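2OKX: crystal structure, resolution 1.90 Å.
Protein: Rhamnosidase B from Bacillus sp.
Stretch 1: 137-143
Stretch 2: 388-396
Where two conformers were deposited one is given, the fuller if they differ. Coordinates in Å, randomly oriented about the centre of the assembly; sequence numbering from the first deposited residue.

Stretch 1 137-143: QRSNSPR
Stretch 2 388-396: EPSLYTEEN

Segments far apart in sequence can be joined by van der Waals contact and shared water, as two stretches of rhamnosidase B illustrate; together they bury 330 Å². Stretch 1 is irregular, with a type I turn from Arg138 to Ser141 (Ser139 phi/psi -74/1, Asn140 -105/12) closed by a weak bond from Ser141 N to Arg138 O, 3.3 Å. Stretch 2 runs from a 3-10 segment, Pro389-Ser390, into a strand, Tyr392-Thr393 (-138/140, -156/141). Tyr392 N bonds Pro389 O at 3.1 Å.

Backbone contact sets the register: the CA atoms of Asn140 and Ser390 lie 4.3 Å apart, and Asn140 CA donates a CA-H...O contact to Ser390 O at 3.4 Å. Asn140, chi1 p, points toward stretch 2 and is the most covered residue.

Apolar packing centres on Thr393 (chi1 t), whose CG2 meets Pro142 CG at 3.8 Å; its CB lies 3.3 Å from Asn140 O. Its OG1 remains free to accept Glu395 N at 3.2 Å, so threonine serves both roles.

Water joins the polar groups. Glu395 (chi1 m, chi2 t) and Arg138 (m, m, t) point toward each other's stretches; one water accepts from Arg138 NE at 2.7 Å and donates to Glu395 OE2 at 2.8 Å, bridging opposite charges.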

ATOM      1  N   GLN A 137      18.473  -7.201 -16.230  1.00 24.62           N
ATOM      2  CA  GLN A 137      17.137  -7.041 -15.667  1.00 24.91           C
ATOM      3  C   GLN A 137      16.128  -7.831 -16.493  1.00 25.82           C
ATOM      4  O   GLN A 137      15.863  -7.498 -17.646  1.00 27.00           O
ATOM      5  CB  GLN A 137      16.749  -5.564 -15.626  1.00 25.87           C
ATOM      6  CG  GLN A 137      15.414  -5.306 -14.937  1.00 26.19           C
ATOM      7  CD  GLN A 137      14.254  -5.205 -15.909  1.00 26.82           C
ATOM      8  OE1 GLN A 137      13.142  -5.641 -15.615  1.00 28.26           O
ATOM      9  NE2 GLN A 137      14.503  -4.604 -17.064  1.00 26.39           N
ATOM     10  N   ARG A 138      15.572  -8.879 -15.892  1.00 25.70           N
ATOM     11  CA  ARG A 138      14.609  -9.746 -16.567  1.00 26.38           C
ATOM     12  C   ARG A 138      13.202  -9.164 -16.581  1.00 26.39           C
ATOM     13  O   ARG A 138      12.582  -8.985 -15.531  1.00 25.58           O
ATOM     14  CB  ARG A 138      14.580 -11.117 -15.891  1.00 25.15           C
ATOM     15  CG  ARG A 138      15.951 -11.755 -15.696  1.00 27.14           C
ATOM     16  CD  ARG A 138      16.795 -11.707 -16.968  1.00 28.43           C
ATOM     17  NE  ARG A 138      17.999 -12.530 -16.859  1.00 29.14           N
ATOM     18  CZ  ARG A 138      19.054 -12.429 -17.665  1.00 29.47           C
ATOM     19  NH1 ARG A 138      19.065 -11.534 -18.646  1.00 26.98           N
ATOM     20  NH2 ARG A 138      20.099 -13.225 -17.489  1.00 29.81           N
ATOM     21  N   SER A 139      12.697  -8.884 -17.779  1.00 24.78           N
ATOM     22  CA  SER A 139      11.367  -8.314 -17.933  1.00 24.26           C
ATOM     23  C   SER A 139      10.236  -9.305 -17.687  1.00 23.61           C
ATOM     24  O   SER A 139       9.066  -8.946 -17.809  1.00 25.48           O
ATOM     25  CB  SER A 139      11.215  -7.693 -19.322  0.51 24.57           C
ATOM     26  OG  SER A 139      11.973  -6.501 -19.422  0.51 25.56           O
ATOM     27  N   ASN A 140      10.571 -10.546 -17.357  1.00 23.73           N
ATOM     28  CA  ASN A 140       9.534 -11.533 -17.076  1.00 23.58           C
ATOM     29  C   ASN A 140       9.414 -11.801 -15.572  1.00 23.84           C
ATOM     30  O   ASN A 140       8.743 -12.751 -15.162  1.00 22.68           O
ATOM     31  CB  ASN A 140       9.808 -12.855 -17.806  1.00 23.68           C
ATOM     32  CG  ASN A 140      11.040 -13.577 -17.285  1.00 23.50           C
ATOM     33  OD1 ASN A 140      11.103 -14.809 -17.301  1.00 24.28           O
ATOM     34  ND2 ASN A 140      12.027 -12.817 -16.835  1.00 22.42           N
ATOM     35  N   SER A 141      10.050 -10.963 -14.754  1.00 21.43           N
ATOM     36  CA  SER A 141       9.995 -11.148 -13.304  1.00 23.55           C
ATOM     37  C   SER A 141       8.546 -11.043 -12.815  1.00 22.37           C
ATOM     38  O   SER A 141       7.691 -10.469 -13.492  1.00 23.04           O
ATOM     39  CB  SER A 141      10.896 -10.128 -12.590  1.00 19.60           C
ATOM     40  OG  SER A 141      10.406  -8.812 -12.722  1.00 22.43           O
ATOM     41  N   PRO A 142       8.253 -11.595 -11.629  1.00 22.17           N
ATOM     42  CA  PRO A 142       6.895 -11.567 -11.073  1.00 22.05           C
ATOM     43  C   PRO A 142       6.234 -10.208 -10.881  1.00 22.87           C
ATOM     44  O   PRO A 142       6.880  -9.227 -10.503  1.00 21.77           O
ATOM     45  CB  PRO A 142       7.051 -12.297  -9.734  1.00 21.57           C
ATOM     46  CG  PRO A 142       8.239 -13.179  -9.948  1.00 20.79           C
ATOM     47  CD  PRO A 142       9.174 -12.270 -10.699  1.00 20.80           C
ATOM     48  N   ARG A 143       4.932 -10.162 -11.153  1.00 21.28           N
ATOM     49  CA  ARG A 143       4.161  -8.953 -10.926  1.00 21.39           C
ATOM     50  C   ARG A 143       4.135  -8.961  -9.400  1.00 19.97           C
ATOM     51  O   ARG A 143       3.887 -10.000  -8.785  1.00 19.32           O
ATOM     52  CB  ARG A 143       2.743  -9.103 -11.490  1.00 21.72           C
ATOM     53  CG  ARG A 143       1.808  -7.941 -11.170  1.00 21.93           C
ATOM     54  CD  ARG A 143       2.230  -6.650 -11.856  1.00 21.86           C
ATOM     55  NE  ARG A 143       1.508  -5.507 -11.301  1.00 22.73           N
ATOM     56  CZ  ARG A 143       0.227  -5.233 -11.530  1.00 23.02           C
ATOM     57  NH1 ARG A 143      -0.501  -6.012 -12.321  1.00 24.15           N
ATOM     58  NH2 ARG A 143      -0.341  -4.193 -10.934  1.00 22.10           N
ATOM     59  N   GLU A 388       2.329 -16.602 -22.779  1.00 29.37           N
ATOM     60  CA  GLU A 388       3.192 -15.480 -23.143  1.00 31.25           C
ATOM     61  C   GLU A 388       4.419 -15.464 -22.227  1.00 30.75           C
ATOM     62  O   GLU A 388       4.299 -15.327 -21.012  1.00 31.23           O
ATOM     63  CB  GLU A 388       2.437 -14.149 -23.037  1.00 33.54           C
ATOM     64  CG  GLU A 388       3.240 -12.969 -23.582  1.00 40.79           C
ATOM     65  CD  GLU A 388       2.508 -11.637 -23.501  1.00 45.02           C
ATOM     66  OE1 GLU A 388       3.091 -10.612 -23.922  1.00 47.11           O
ATOM     67  OE2 GLU A 388       1.357 -11.608 -23.018  1.00 46.77           O
ATOM     68  N   PRO A 389       5.621 -15.609 -22.808  1.00 31.13           N
ATOM     69  CA  PRO A 389       6.900 -15.625 -22.088  1.00 30.29           C
ATOM     70  C   PRO A 389       7.115 -14.544 -21.027  1.00 28.07           C
ATOM     71  O   PRO A 389       7.583 -14.838 -19.932  1.00 28.20           O
ATOM     72  CB  PRO A 389       7.923 -15.532 -23.214  1.00 30.97           C
ATOM     73  CG  PRO A 389       7.253 -16.295 -24.318  1.00 31.31           C
ATOM     74  CD  PRO A 389       5.843 -15.754 -24.259  1.00 32.00           C
ATOM     75  N   SER A 390       6.781 -13.299 -21.352  1.00 28.29           N
ATOM     76  CA  SER A 390       6.974 -12.196 -20.417  1.00 27.81           C
ATOM     77  C   SER A 390       6.092 -12.278 -19.166  1.00 27.62           C
ATOM     78  O   SER A 390       6.322 -11.560 -18.189  1.00 26.62           O
ATOM     79  CB  SER A 390       6.747 -10.858 -21.127  1.00 27.51           C
ATOM     80  OG  SER A 390       5.415 -10.738 -21.595  1.00 29.94           O
ATOM     81  N   LEU A 391       5.098 -13.159 -19.193  1.00 25.61           N
ATOM     82  CA  LEU A 391       4.184 -13.319 -18.066  1.00 26.01           C
ATOM     83  C   LEU A 391       4.522 -14.578 -17.282  1.00 24.40           C
ATOM     84  O   LEU A 391       3.753 -15.012 -16.430  1.00 22.89           O
ATOM     85  CB  LEU A 391       2.738 -13.424 -18.574  1.00 25.93           C
ATOM     86  CG  LEU A 391       2.239 -12.333 -19.528  1.00 24.35           C
ATOM     87  CD1 LEU A 391       0.785 -12.605 -19.902  1.00 22.48           C
ATOM     88  CD2 LEU A 391       2.377 -10.970 -18.872  1.00 22.93           C
ATOM     89  N   TYR A 392       5.686 -15.151 -17.562  1.00 24.28           N
ATOM     90  CA  TYR A 392       6.098 -16.394 -16.923  1.00 24.98           C
ATOM     91  C   TYR A 392       7.561 -16.403 -16.495  1.00 25.19           C
ATOM     92  O   TYR A 392       8.429 -15.915 -17.220  1.00 25.62           O
ATOM     93  CB  TYR A 392       5.862 -17.546 -17.904  1.00 24.65           C
ATOM     94  CG  TYR A 392       6.343 -18.894 -17.435  1.00 22.75           C
ATOM     95  CD1 TYR A 392       5.509 -19.735 -16.701  1.00 22.23           C
ATOM     96  CD2 TYR A 392       7.633 -19.339 -17.732  1.00 22.94           C
ATOM     97  CE1 TYR A 392       5.941 -20.986 -16.279  1.00 20.63           C
ATOM     98  CE2 TYR A 392       8.078 -20.591 -17.311  1.00 18.95           C
ATOM     99  CZ  TYR A 392       7.226 -21.407 -16.587  1.00 21.31           C
ATOM    100  OH  TYR A 392       7.645 -22.650 -16.178  1.00 20.02           O
ATOM    101  N   THR A 393       7.833 -16.969 -15.321  1.00 25.11           N
ATOM    102  CA  THR A 393       9.206 -17.076 -14.835  1.00 25.42           C
ATOM    103  C   THR A 393       9.389 -18.209 -13.832  1.00 24.58           C
ATOM    104  O   THR A 393       8.519 -18.466 -13.000  1.00 24.30           O
ATOM    105  CB  THR A 393       9.713 -15.763 -14.180  1.00 25.99           C
ATOM    106  OG1 THR A 393      11.112 -15.899 -13.883  1.00 25.73           O
ATOM    107  CG2 THR A 393       8.955 -15.468 -12.879  1.00 24.31           C
ATOM    108  N   GLU A 394      10.525 -18.892 -13.931  1.00 22.60           N
ATOM    109  CA  GLU A 394      10.852 -19.987 -13.030  1.00 21.92           C
ATOM    110  C   GLU A 394      11.812 -19.504 -11.938  1.00 22.03           C
ATOM    111  O   GLU A 394      12.314 -20.288 -11.141  1.00 22.58           O
ATOM    112  CB  GLU A 394      11.453 -21.157 -13.820  1.00 23.59           C
ATOM    113  CG  GLU A 394      10.384 -22.010 -14.502  1.00 23.79           C
ATOM    114  CD  GLU A 394      10.938 -22.958 -15.557  1.00 28.00           C
ATOM    115  OE1 GLU A 394      12.056 -23.478 -15.374  1.00 26.25           O
ATOM    116  OE2 GLU A 394      10.236 -23.191 -16.564  1.00 29.53           O
ATOM    117  N   GLU A 395      12.065 -18.200 -11.924  1.00 21.55           N
ATOM    118  CA  GLU A 395      12.925 -17.591 -10.911  1.00 21.53           C
ATOM    119  C   GLU A 395      11.900 -16.999  -9.947  1.00 19.81           C
ATOM    120  O   GLU A 395      11.576 -15.816 -10.007  1.00 21.42           O
ATOM    121  CB  GLU A 395      13.792 -16.514 -11.560  1.00 20.45           C
ATOM    122  CG  GLU A 395      14.641 -17.074 -12.707  1.00 24.86           C
ATOM    123  CD  GLU A 395      15.496 -16.029 -13.384  1.00 26.43           C
ATOM    124  OE1 GLU A 395      14.944 -15.195 -14.139  1.00 29.36           O
ATOM    125  OE2 GLU A 395      16.725 -16.040 -13.155  1.00 30.24           O
ATOM    126  N   ASN A 396      11.393 -17.859  -9.069  1.00 20.16           N
ATOM    127  CA  ASN A 396      10.333 -17.511  -8.133  1.00 21.15           C
ATOM    128  C   ASN A 396      10.727 -17.541  -6.656  1.00 19.89           C
ATOM    129  O   ASN A 396      10.620 -18.571  -5.983  1.00 20.00           O
ATOM    130  CB  ASN A 396       9.156 -18.459  -8.401  1.00 21.61           C
ATOM    131  CG  ASN A 396       7.973 -18.208  -7.498  1.00 24.18           C
ATOM    132  OD1 ASN A 396       7.899 -17.188  -6.808  1.00 21.31           O
ATOM    133  ND2 ASN A 396       7.026 -19.140  -7.506  1.00 22.85           N
TER
HETATM  134  O   HOH W   1      18.058 -14.733 -15.225  1.00 36.47           O
HETATM  135  O   HOH W   2       5.757 -11.720 -15.342  1.00 25.89           O